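Putative TRAP PERIPLASMIC SOLUTE BINDING PROTEIN (Haemophilus influenzae, PDB 4PBQ) binds L-gulonate and probably acts as the periplasmic solute receptor that delivers such sugar acids to a TRAP (tripartite ATP-independent periplasmic) transporter. Local coordinates at residues E104-F109 and N228-P233; G145-S150 and R165-L170; N152-K157 and Q221-Q226; D159-L164 and M181-Q186. All blocks are in the same frame, centred on the assembly; numbering follows the deposited sequence.

Contact 1: E104-F109 and N228-P233; sequences EWPYLF and NHIFSP. With 2UF (L-gulonate), chain D.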
# COMPACT_ATOMS: atom_id res chain seq x y z
N GLU A 104 -0.24 3.12 7.79
CA GLU A 104 0.91 2.23 7.79
C GLU A 104 1.71 2.26 9.11
O GLU A 104 2.76 1.65 9.21
CB GLU A 104 1.82 2.54 6.60
CG GLU A 104 1.27 1.97 5.27
CD GLU A 104 2.07 2.40 4.04
OE1 GLU A 104 2.71 3.47 4.09
OE2 GLU A 104 2.10 1.62 3.05
N TRP A 105 1.20 2.92 10.14
CA TRP A 105 1.87 2.85 11.43
C TRP A 105 1.84 1.39 11.91
O TRP A 105 0.83 0.70 11.76
CB TRP A 105 1.24 3.81 12.43
CG TRP A 105 1.52 5.26 12.13
CD1 TRP A 105 2.20 5.76 11.05
CD2 TRP A 105 1.09 6.39 12.89
NE1 TRP A 105 2.23 7.14 11.11
CE2 TRP A 105 1.55 7.55 12.23
CE3 TRP A 105 0.37 6.53 14.08
CZ2 TRP A 105 1.32 8.82 12.72
CZ3 TRP A 105 0.14 7.80 14.56
CH2 TRP A 105 0.62 8.93 13.89
N PRO A 106 2.94 0.91 12.51
CA PRO A 106 3.05 -0.53 12.80
C PRO A 106 2.01 -1.04 13.80
O PRO A 106 1.70 -0.37 14.79
CB PRO A 106 4.47 -0.67 13.36
CG PRO A 106 5.21 0.43 12.69
CD PRO A 106 4.24 1.58 12.68
N TYR A 107 1.44 -2.20 13.51
CA TYR A 107 0.51 -2.87 14.42
C TYR A 107 -0.79 -2.07 14.72
O TYR A 107 -1.44 -2.25 15.75
CB TYR A 107 1.26 -3.34 15.70
CG TYR A 107 2.49 -4.16 15.33
CD1 TYR A 107 2.36 -5.42 14.78
CD2 TYR A 107 3.77 -3.64 15.48
CE1 TYR A 107 3.47 -6.17 14.37
CE2 TYR A 107 4.88 -4.37 15.08
CZ TYR A 107 4.74 -5.64 14.55
OH TYR A 107 5.84 -6.38 14.17
N LEU A 108 -1.18 -1.22 13.77
CA LEU A 108 -2.40 -0.44 13.90
C LEU A 108 -3.64 -1.33 13.76
O LEU A 108 -4.64 -1.11 14.45
CB LEU A 108 -2.41 0.66 12.84
CG LEU A 108 -3.43 1.79 13.00
CD1 LEU A 108 -3.21 2.56 14.29
CD2 LEU A 108 -3.35 2.70 11.78
N PHE A 109 -3.57 -2.34 12.88
CA PHE A 109 -4.70 -3.21 12.57
C PHE A 109 -4.40 -4.67 12.83
O PHE A 109 -3.34 -5.14 12.43
CB PHE A 109 -5.07 -3.11 11.09
CG PHE A 109 -5.34 -1.73 10.61
CD1 PHE A 109 -6.15 -0.85 11.32
CD2 PHE A 109 -4.82 -1.30 9.40
CE1 PHE A 109 -6.41 0.42 10.86
CE2 PHE A 109 -5.08 -0.02 8.92
CZ PHE A 109 -5.87 0.84 9.65
N ASN A 228 3.98 -9.23 9.31
CA ASN A 228 2.76 -8.43 9.24
C ASN A 228 2.91 -7.16 10.08
O ASN A 228 2.01 -6.80 10.84
CB ASN A 228 1.54 -9.24 9.67
CG ASN A 228 1.27 -10.41 8.73
OD1 ASN A 228 1.67 -10.38 7.58
ND2 ASN A 228 0.56 -11.43 9.21
N HIS A 229 4.06 -6.52 9.95
CA HIS A 229 4.39 -5.35 10.77
C HIS A 229 3.59 -4.09 10.46
O HIS A 229 3.37 -3.26 11.33
CB HIS A 229 5.89 -5.08 10.70
CG HIS A 229 6.44 -5.02 9.30
ND1 HIS A 229 6.74 -6.14 8.57
CD2 HIS A 229 6.72 -3.96 8.50
CE1 HIS A 229 7.19 -5.79 7.37
NE2 HIS A 229 7.20 -4.46 7.31
N ILE A 230 3.18 -3.95 9.19
CA ILE A 230 2.58 -2.72 8.66
C ILE A 230 1.51 -3.15 7.65
O ILE A 230 1.71 -4.14 6.93
CB ILE A 230 3.64 -1.82 7.99
CG1 ILE A 230 4.49 -1.10 9.06
CG2 ILE A 230 2.99 -0.81 7.00
CD1 ILE A 230 5.65 -0.26 8.50
N PHE A 231 0.37 -2.44 7.63
CA PHE A 231 -0.68 -2.71 6.65
C PHE A 231 -0.63 -1.64 5.58
O PHE A 231 -0.68 -0.46 5.89
CB PHE A 231 -2.09 -2.70 7.27
CG PHE A 231 -3.17 -3.02 6.25
CD1 PHE A 231 -3.52 -4.33 5.97
CD2 PHE A 231 -3.75 -2.01 5.51
CE1 PHE A 231 -4.49 -4.62 4.99
CE2 PHE A 231 -4.72 -2.29 4.54
CZ PHE A 231 -5.08 -3.59 4.28
N SER A 232 -0.57 -2.04 4.31
CA SER A 232 -0.49 -1.09 3.20
C SER A 232 -1.80 -1.03 2.40
O SER A 232 -2.15 -1.99 1.72
CB SER A 232 0.64 -1.50 2.28
OG SER A 232 1.90 -1.11 2.78
N PRO A 233 -2.51 0.10 2.48
CA PRO A 233 -3.66 0.31 1.60
C PRO A 233 -3.22 0.76 0.22
O PRO A 233 -2.14 1.34 0.09
CB PRO A 233 -4.40 1.46 2.26
CG PRO A 233 -3.59 1.89 3.40
CD PRO A 233 -2.26 1.28 3.32
O6A 2UF D . 7.47 0.31 -3.06
C6 2UF D . 6.91 -0.25 -2.11
O6B 2UF D . 7.42 -1.10 -1.37
C5 2UF D . 5.43 0.12 -1.86
O5 2UF D . 4.79 -0.99 -1.26
C4 2UF D . 5.31 1.35 -0.94
O4 2UF D . 5.85 2.51 -1.60
C3 2UF D . 3.83 1.58 -0.56
O3 2UF D . 2.94 1.59 -1.72
C2 2UF D . 3.65 2.90 0.20
O2 2UF D . 2.36 2.81 0.78
C1 2UF D . 4.67 3.05 1.37
O1 2UF D . 4.31 4.23 2.11
O HOH W 1 -0.34 -0.40 9.58
O HOH W 2 0.44 -4.57 11.66
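Glu104 and Ser232 meet at the ligand-facing end of a buried loop-to-strand contact, in which the loop ahead of helix 112-119 packs along the start of strand 231-239. Ser232 OG donates to Glu104 OE2 at 2.8 Å, reaching the anti side of the carboxylate 23° out of its plane. The same OE2 accepts a hydrogen bond from O2 of L-gulonate at 2.6 Å, and OE1 one from O1 at 2.7 Å. The glutamate chain runs extended beyond CG (chi2 173°), its CB lying 3.6 Å from Ile230 CG2. A type II turn from Trp105 to Leu108 presents Tyr107 N to His229 O at 3.1 Å, a bent bond. That carbonyl oxygen sits over the centre of one face of the Tyr107 ring. Water 1 bridges Trp105 O to Phe231 N. At the far end Phe109 turns its edge toward the face of Phe231, centroids 5.8 Å apart and planes at 76°, an offset edge-to-face pair. Ser232 OG is also hydrogen-bonded to Arg147 NH1 of strand 136-151, tying the carboxylate to a second pocket residue. A loop glutamate braced by a strand serine and gripping two hydroxyls belongs to the L-gulonate site of this solute-binding protein.

Contact 2: G145-S150 and R165-L170; sequences GFRVIS and RLRVPL. With 2UF (L-gulonate), chain D.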
# COMPACT_ATOMS: atom_id res chain seq x y z
N GLY A 145 -2.14 -4.97 1.42
CA GLY A 145 -2.12 -5.97 2.46
C GLY A 145 -1.07 -5.76 3.53
O GLY A 145 -0.29 -4.78 3.49
N PHE A 146 -1.06 -6.67 4.50
CA PHE A 146 0.01 -6.66 5.49
C PHE A 146 1.33 -6.97 4.85
O PHE A 146 1.45 -7.84 4.00
CB PHE A 146 -0.28 -7.64 6.59
CG PHE A 146 -1.35 -7.18 7.54
CD1 PHE A 146 -1.05 -6.33 8.60
CD2 PHE A 146 -2.65 -7.58 7.36
CE1 PHE A 146 -2.03 -5.91 9.47
CE2 PHE A 146 -3.66 -7.16 8.22
CZ PHE A 146 -3.36 -6.33 9.27
N ARG A 147 2.37 -6.30 5.35
CA ARG A 147 3.69 -6.49 4.80
C ARG A 147 4.47 -7.58 5.55
O ARG A 147 4.41 -7.69 6.77
CB ARG A 147 4.46 -5.16 4.84
CG ARG A 147 3.75 -4.06 4.06
CD ARG A 147 4.41 -2.75 4.18
NE ARG A 147 5.59 -2.55 3.34
CZ ARG A 147 5.56 -2.06 2.11
NH1 ARG A 147 4.41 -1.69 1.56
NH2 ARG A 147 6.69 -1.89 1.46
N VAL A 148 5.19 -8.39 4.77
CA VAL A 148 6.04 -9.45 5.30
C VAL A 148 7.48 -9.21 4.82
O VAL A 148 7.71 -8.46 3.87
CB VAL A 148 5.53 -10.87 4.93
CG1 VAL A 148 4.13 -11.06 5.45
CG2 VAL A 148 5.59 -11.12 3.42
N ILE A 149 8.44 -9.80 5.51
CA ILE A 149 9.85 -9.64 5.15
C ILE A 149 10.36 -10.79 4.30
O ILE A 149 10.25 -11.95 4.68
CB ILE A 149 10.72 -9.55 6.42
CG1 ILE A 149 10.29 -8.35 7.27
CG2 ILE A 149 12.19 -9.44 6.04
CD1 ILE A 149 10.92 -8.32 8.67
N SER A 150 10.87 -10.49 3.12
CA SER A 150 11.55 -11.48 2.32
C SER A 150 13.06 -11.31 2.52
O SER A 150 13.53 -10.20 2.72
CB SER A 150 11.17 -11.38 0.85
OG SER A 150 11.62 -10.21 0.23
N ARG A 165 20.44 -6.17 5.98
CA ARG A 165 20.30 -5.01 5.10
C ARG A 165 19.01 -5.15 4.32
O ARG A 165 18.85 -6.09 3.53
CB ARG A 165 21.50 -4.91 4.16
CG ARG A 165 22.84 -4.75 4.90
CD ARG A 165 24.04 -5.08 4.02
NE ARG A 165 23.89 -6.38 3.39
CZ ARG A 165 24.49 -6.73 2.25
NH1 ARG A 165 25.31 -5.89 1.64
NH2 ARG A 165 24.27 -7.92 1.73
N LEU A 166 18.08 -4.24 4.56
CA LEU A 166 16.76 -4.37 3.96
C LEU A 166 16.44 -3.15 3.13
O LEU A 166 16.57 -2.02 3.62
CB LEU A 166 15.71 -4.53 5.05
CG LEU A 166 14.56 -5.49 4.84
CD1 LEU A 166 15.07 -6.93 4.65
CD2 LEU A 166 13.57 -5.43 6.01
N ARG A 167 16.04 -3.35 1.88
CA ARG A 167 15.44 -2.24 1.15
C ARG A 167 14.16 -1.84 1.84
O ARG A 167 13.38 -2.69 2.27
CB ARG A 167 15.14 -2.62 -0.29
CG ARG A 167 14.43 -1.55 -1.07
CD ARG A 167 12.93 -1.70 -1.04
NE ARG A 167 12.24 -0.69 -1.83
CZ ARG A 167 10.92 -0.61 -1.91
NH1 ARG A 167 10.16 -1.49 -1.25
NH2 ARG A 167 10.37 0.34 -2.64
N VAL A 168 13.93 -0.53 1.94
CA VAL A 168 12.63 -0.00 2.35
C VAL A 168 12.10 0.99 1.30
O VAL A 168 12.85 1.48 0.46
CB VAL A 168 12.68 0.67 3.75
CG1 VAL A 168 13.04 -0.37 4.83
CG2 VAL A 168 13.68 1.83 3.76
N PRO A 169 10.81 1.28 1.36
CA PRO A 169 10.28 2.22 0.34
C PRO A 169 10.72 3.67 0.55
O PRO A 169 11.46 3.99 1.50
CB PRO A 169 8.76 2.11 0.50
CG PRO A 169 8.52 1.33 1.75
CD PRO A 169 9.76 0.57 2.09
N LEU A 170 10.28 4.52 -0.38
CA LEU A 170 10.60 5.94 -0.39
C LEU A 170 9.75 6.73 0.62
O LEU A 170 9.01 7.66 0.26
CB LEU A 170 10.38 6.49 -1.80
CG LEU A 170 11.23 5.81 -2.89
CD1 LEU A 170 10.79 6.35 -4.26
CD2 LEU A 170 12.71 6.02 -2.70
O6A 2UF D . 7.47 0.31 -3.06
C6 2UF D . 6.91 -0.25 -2.11
O6B 2UF D . 7.42 -1.10 -1.37
C5 2UF D . 5.43 0.12 -1.86
O5 2UF D . 4.79 -0.99 -1.26
C4 2UF D . 5.31 1.35 -0.94
O4 2UF D . 5.85 2.51 -1.60
C3 2UF D . 3.83 1.58 -0.56
O3 2UF D . 2.94 1.59 -1.72
C2 2UF D . 3.65 2.90 0.20
O2 2UF D . 2.36 2.81 0.78
C1 2UF D . 4.67 3.05 1.37
O1 2UF D . 4.31 4.23 2.11
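Arg147 and Arg167 converge on L-gulonate, their nearest nitrogens, Arg147 NH2 and Arg167 NH1, standing 4.4 Å apart with ligand O6B shared between them. Arg167 meets the carboxylate edge-on in a two-pronged, nearly straight pair: NH1 to O6B at 2.8 Å (173°) and NH2 to O6A at 2.9 Å (170°). Arg147 bridges the carboxylate and the adjoining hydroxyl, NH2 to O6B at 3.0 Å and NH1 to O5 at 2.9 Å; its NH2 to O5 bond is weak. Pro169 CA lies over one face of the Arg167 guanidinium, offset toward its rim, while Pro169 CG is 3.7 Å from Arg147 NH2. A bend at chi3 (79°) in Arg147 turns its guanidinium toward O5 and O6B. Farther from the ligand, Ile149 CG2 meets Leu166 CD1 at 4.1 Å, the one apolar side-chain pair between segment 145-150 of strand 136-151 and strand 165-168, which stay 9.1 Å apart at their axes. Second-shell partners hold the arginines: Glu206 forms a salt bridge with Arg147 NE, and the Met188 carbonyl receives Arg167 NE. Two guanidinium groups meeting one carboxylate probably offset its negative charge, consistent with a pocket that selects acidic sugars through O6A and O6B.

Contact 3: N152-K157 and Q221-Q226; sequences NKKLEK and QKYIIQ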
# COMPACT_ATOMS: atom_id res chain seq x y z
N ASN A 152 17.26 -13.30 2.07
CA ASN A 152 18.20 -14.37 1.78
C ASN A 152 18.62 -15.08 3.05
O ASN A 152 19.17 -16.17 3.00
CB ASN A 152 19.47 -13.83 1.13
CG ASN A 152 19.22 -13.24 -0.24
OD1 ASN A 152 18.33 -13.66 -0.96
ND2 ASN A 152 20.03 -12.26 -0.60
N LYS A 153 18.39 -14.42 4.18
CA LYS A 153 18.84 -14.89 5.49
C LYS A 153 17.65 -15.31 6.34
O LYS A 153 16.68 -14.59 6.43
CB LYS A 153 19.59 -13.76 6.21
CG LYS A 153 20.93 -13.31 5.58
CD LYS A 153 21.51 -12.11 6.34
CE LYS A 153 22.85 -11.62 5.77
NZ LYS A 153 23.19 -10.22 6.25
N LYS A 154 17.75 -16.45 7.02
CA LYS A 154 16.69 -16.88 7.91
C LYS A 154 16.55 -15.92 9.11
O LYS A 154 17.54 -15.55 9.73
CB LYS A 154 16.94 -18.31 8.36
CG LYS A 154 16.02 -18.81 9.45
CD LYS A 154 16.37 -20.24 9.88
CE LYS A 154 15.59 -21.27 9.11
NZ LYS A 154 15.76 -22.65 9.68
N LEU A 155 15.32 -15.51 9.40
CA LEU A 155 15.05 -14.66 10.56
C LEU A 155 13.97 -15.31 11.42
O LEU A 155 12.83 -15.47 10.99
CB LEU A 155 14.57 -13.27 10.11
CG LEU A 155 15.41 -12.59 9.02
CD1 LEU A 155 14.67 -11.37 8.51
CD2 LEU A 155 16.81 -12.22 9.56
N GLU A 156 14.31 -15.69 12.66
CA GLU A 156 13.32 -16.34 13.52
C GLU A 156 13.36 -15.83 14.95
O GLU A 156 12.61 -16.30 15.80
CB GLU A 156 13.48 -17.87 13.48
CG GLU A 156 14.84 -18.37 13.89
CD GLU A 156 15.14 -19.79 13.38
OE1 GLU A 156 16.33 -20.16 13.36
OE2 GLU A 156 14.20 -20.52 13.00
N LYS A 157 14.21 -14.84 15.21
CA LYS A 157 14.25 -14.18 16.50
C LYS A 157 14.81 -12.78 16.31
O LYS A 157 15.45 -12.49 15.31
CB LYS A 157 15.10 -14.98 17.50
CG LYS A 157 16.57 -15.06 17.12
CD LYS A 157 17.37 -15.93 18.09
CE LYS A 157 18.81 -16.09 17.61
NZ LYS A 157 18.94 -16.87 16.33
N GLN A 221 14.40 -14.83 -3.23
CA GLN A 221 14.30 -14.63 -1.78
C GLN A 221 13.81 -15.91 -1.13
O GLN A 221 12.61 -16.15 -1.09
CB GLN A 221 13.35 -13.48 -1.47
CG GLN A 221 13.76 -12.12 -2.01
CD GLN A 221 14.66 -11.37 -1.04
OE1 GLN A 221 14.21 -10.46 -0.34
NE2 GLN A 221 15.92 -11.76 -0.99
N LYS A 222 14.74 -16.68 -0.59
CA LYS A 222 14.44 -18.00 -0.02
C LYS A 222 13.43 -17.90 1.12
O LYS A 222 12.48 -18.67 1.19
CB LYS A 222 15.71 -18.66 0.49
CG LYS A 222 15.52 -20.09 1.02
CD LYS A 222 16.88 -20.74 1.31
CE LYS A 222 16.81 -22.27 1.35
NZ LYS A 222 16.53 -22.82 2.71
N TYR A 223 13.65 -16.95 2.03
CA TYR A 223 12.85 -16.88 3.24
C TYR A 223 11.83 -15.79 3.20
O TYR A 223 12.09 -14.68 2.73
CB TYR A 223 13.74 -16.71 4.48
CG TYR A 223 14.77 -17.81 4.63
CD1 TYR A 223 14.43 -19.02 5.19
CD2 TYR A 223 16.07 -17.63 4.18
CE1 TYR A 223 15.36 -20.04 5.32
CE2 TYR A 223 17.01 -18.63 4.30
CZ TYR A 223 16.65 -19.83 4.87
OH TYR A 223 17.58 -20.84 4.99
N ILE A 224 10.65 -16.12 3.70
CA ILE A 224 9.60 -15.14 3.89
C ILE A 224 9.16 -15.22 5.33
O ILE A 224 8.74 -16.28 5.81
CB ILE A 224 8.41 -15.37 2.93
CG1 ILE A 224 8.88 -15.27 1.48
CG2 ILE A 224 7.31 -14.35 3.20
CD1 ILE A 224 7.82 -15.61 0.45
N ILE A 225 9.31 -14.12 6.03
CA ILE A 225 9.01 -14.08 7.44
C ILE A 225 7.72 -13.29 7.67
O ILE A 225 7.64 -12.09 7.35
CB ILE A 225 10.19 -13.47 8.20
CG1 ILE A 225 11.49 -14.27 7.93
CG2 ILE A 225 9.88 -13.40 9.68
CD1 ILE A 225 12.35 -13.78 6.72
N GLN A 226 6.71 -13.97 8.22
CA GLN A 226 5.37 -13.41 8.32
C GLN A 226 5.19 -12.42 9.47
O GLN A 226 4.40 -12.62 10.39
CB GLN A 226 4.35 -14.52 8.44
CG GLN A 226 2.94 -14.10 8.18
CD GLN A 226 2.01 -15.29 8.24
OE1 GLN A 226 1.28 -15.48 9.21
NE2 GLN A 226 2.08 -16.13 7.21
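The backbone of Lys154 lies over one face of the Tyr223 ring, and Tyr223 is the residue with the most surface buried here. Lys154 CB stands 3.9 Å from the ring centroid and 13° off the normal, a CH-pi contact over the face, and Lys154 CA lies over the centre of that same face. The opposite face is covered by Lys222 CG, so the ring is sandwiched between two lysines, one from each segment. Lys222 NZ also donates to Tyr223 OH at 3.2 Å. At the ring's edge, near its plane, Asn152 O approaches CE2 to 3.5 Å. The CB of Tyr223 points toward 152-157, and CG anti to the carbonyl carbon (chi1 -57°) then sets the ring against Lys154.

Asn152 buries nearly as much surface, its side chain reaching over Gln221 with the two amide planes at right angles. Gln221 is held independently: its OE1 bonds to Ser150 and its NE2 to the Asp203 carbonyl.

Ile225 supplies the apolar end. Its CD1 meets Leu155 CD1 at 3.8 Å, the two side chains crossing at about a right angle, while CG1 comes within 3.5 Å of Leu155 O. That carbonyl oxygen is buried here and has no hydrogen-bond partner in the model.

The touching parts run nearly alongside, their end-to-end directions 11° apart, yet no backbone-to-backbone hydrogen bond joins them. Strand 223-225 lies between strands 136-151 and 286-288 in the mixed sheet, and the loop leaving strand 136-151 passes over it; Tyr223 and Lys154 both touch Ile288, and Leu155 reaches back to Ile149.

Contact 4: D159-L164 and M181-Q186; sequences DDFKGL and MNINPQ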
# COMPACT_ATOMS: atom_id res chain seq x y z
N ASP A 159 17.18 -11.03 17.51
CA ASP A 159 18.62 -10.86 17.32
C ASP A 159 19.06 -11.12 15.88
O ASP A 159 20.14 -10.67 15.48
CB ASP A 159 19.42 -11.71 18.31
CG ASP A 159 19.35 -11.18 19.73
OD1 ASP A 159 19.12 -9.97 19.91
OD2 ASP A 159 19.51 -11.98 20.68
N ASP A 160 18.25 -11.82 15.09
CA ASP A 160 18.64 -12.14 13.73
C ASP A 160 18.62 -10.91 12.82
O ASP A 160 19.24 -10.90 11.78
CB ASP A 160 17.74 -13.23 13.13
CG ASP A 160 17.92 -14.59 13.80
OD1 ASP A 160 18.95 -14.82 14.47
OD2 ASP A 160 17.02 -15.45 13.63
N PHE A 161 17.91 -9.86 13.23
CA PHE A 161 17.89 -8.61 12.46
C PHE A 161 19.25 -7.91 12.41
O PHE A 161 19.51 -7.12 11.47
CB PHE A 161 16.89 -7.64 13.09
CG PHE A 161 15.46 -8.00 12.86
CD1 PHE A 161 15.04 -8.59 11.67
CD2 PHE A 161 14.51 -7.74 13.83
CE1 PHE A 161 13.71 -8.90 11.48
CE2 PHE A 161 13.17 -8.03 13.62
CZ PHE A 161 12.78 -8.60 12.46
N LYS A 162 20.10 -8.12 13.42
CA LYS A 162 21.39 -7.43 13.47
C LYS A 162 22.25 -7.79 12.24
O LYS A 162 22.45 -8.96 11.93
CB LYS A 162 22.13 -7.76 14.77
CG LYS A 162 23.47 -7.07 14.91
CD LYS A 162 24.12 -7.39 16.26
CE LYS A 162 23.54 -6.53 17.37
NZ LYS A 162 23.97 -5.09 17.29
N GLY A 163 22.70 -6.78 11.52
CA GLY A 163 23.48 -7.02 10.31
C GLY A 163 22.60 -7.11 9.06
O GLY A 163 23.12 -7.08 7.95
N LEU A 164 21.30 -7.24 9.23
CA LEU A 164 20.39 -7.39 8.09
C LEU A 164 20.29 -6.09 7.31
O LEU A 164 20.09 -5.03 7.90
CB LEU A 164 19.00 -7.80 8.56
CG LEU A 164 18.02 -8.11 7.43
CD1 LEU A 164 18.44 -9.36 6.65
CD2 LEU A 164 16.62 -8.26 7.99
N MSE A 181 13.97 -1.89 14.56
CA MSE A 181 14.17 -3.34 14.55
C MSE A 181 15.66 -3.74 14.59
O MSE A 181 15.98 -4.92 14.60
CB MSE A 181 13.53 -3.98 13.31
CG MSE A 181 12.01 -3.77 13.15
SE MSE A 181 10.97 -4.42 14.68
CE MSE A 181 10.27 -2.73 15.34
N ASN A 182 16.54 -2.74 14.64
CA ASN A 182 18.00 -2.92 14.54
C ASN A 182 18.41 -3.46 13.16
O ASN A 182 19.44 -4.13 13.03
CB ASN A 182 18.54 -3.81 15.68
CG ASN A 182 19.98 -3.51 16.00
OD1 ASN A 182 20.51 -2.46 15.62
ND2 ASN A 182 20.64 -4.44 16.70
N ILE A 183 17.55 -3.20 12.17
CA ILE A 183 17.84 -3.49 10.76
C ILE A 183 18.54 -2.30 10.12
O ILE A 183 18.25 -1.16 10.49
CB ILE A 183 16.53 -3.79 10.01
CG1 ILE A 183 15.87 -5.08 10.52
CG2 ILE A 183 16.78 -3.89 8.50
CD1 ILE A 183 14.44 -5.28 10.03
N ASN A 184 19.43 -2.55 9.16
CA ASN A 184 20.06 -1.48 8.35
C ASN A 184 19.23 -1.23 7.08
O ASN A 184 19.31 -2.02 6.16
CB ASN A 184 21.48 -1.86 7.94
CG ASN A 184 22.38 -2.17 9.14
OD1 ASN A 184 22.28 -1.53 10.18
ND2 ASN A 184 23.27 -3.15 8.98
N PRO A 185 18.44 -0.16 7.04
CA PRO A 185 17.60 0.11 5.87
C PRO A 185 18.36 0.81 4.77
O PRO A 185 19.30 1.55 5.03
CB PRO A 185 16.54 1.04 6.44
CG PRO A 185 17.32 1.86 7.45
CD PRO A 185 18.25 0.87 8.08
N GLN A 186 17.91 0.62 3.54
CA GLN A 186 18.33 1.45 2.43
C GLN A 186 17.09 1.76 1.61
O GLN A 186 16.50 0.88 0.98
CB GLN A 186 19.39 0.81 1.52
CG GLN A 186 19.79 1.84 0.40
CD GLN A 186 21.11 1.55 -0.35
OE1 GLN A 186 21.93 0.74 0.08
NE2 GLN A 186 21.29 2.22 -1.48
O HOH W 3 22.02 -4.06 12.23
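Phe161 and Ile183 pack a type II turn, Phe161 to Leu164, against the Schellman motif that ends helix 172-180, with Asn182 at positive phi. Ile183 CD1 sits over one face of the Phe161 ring, 4.0 Å from its centroid and 22° off the normal, a CH-pi contact offset toward the rim. Met181, modelled as selenomethionine, comes alongside: its CB is 3.9 Å from Phe161 CD2, and its SE makes an oblique Met-aromatic contact with the centroid at 5.4 Å. Phe161 CG lies anti to its carbonyl carbon (chi1 -73°), which turns the ring so that one side of it faces both Ile183 and Met181. Leu164 runs side by side with Ile183, CD2 to CG1 4.1 Å, extending the apolar surface.

The backbones are joined by one direct bond, Asn184 N to Leu164 O at 2.9 Å, with the donor nearly in line with the carbonyl (C=O...N 175°). Beside it, water 3 accepts from Gly163 N and donates to Asn182 O and Asn184 OD1, linking the turn to Asn182 and Asn184. Within the turn, Leu164 N bonds to Phe161 O. Gly163 takes a positive phi, as expected at the third position of a type II turn.

The Asn184 to Leu164 bond opens the two-stranded parallel sheet of 165-168 and 184-187, continued by backbone bonds of Leu166 with Asn184 and Gln186. Strand 165-168, helix 172-180 and strand 184-187 form a beta-alpha-beta crossover. Ile183 and Pro185 rest on that helix at Ala178, and helix 292-312 packs against Phe161 and Met181 through Met298.

Contacts 1 and 2, centres 11 Å apart, both touch L-gulonate and meet through neighbouring strands 231-239 and 136-151 of the mixed sheet. Contacts 3 and 4 lie farther out, each centred 12 Å from contact 2 and from one another. Contact 3 shares that sheet through strand 223-225, whereas contact 4 joins contact 2 through the parallel pair 165-168 and 184-187. Along the chain, contacts 2, 3 and 4 fall within the loop closed by contact 1; contact 2 alternates with both 3 and 4, and contact 4 is nested inside contact 3. The binding arginines therefore stand on two strands whose outer ends are tied into peripheral packing.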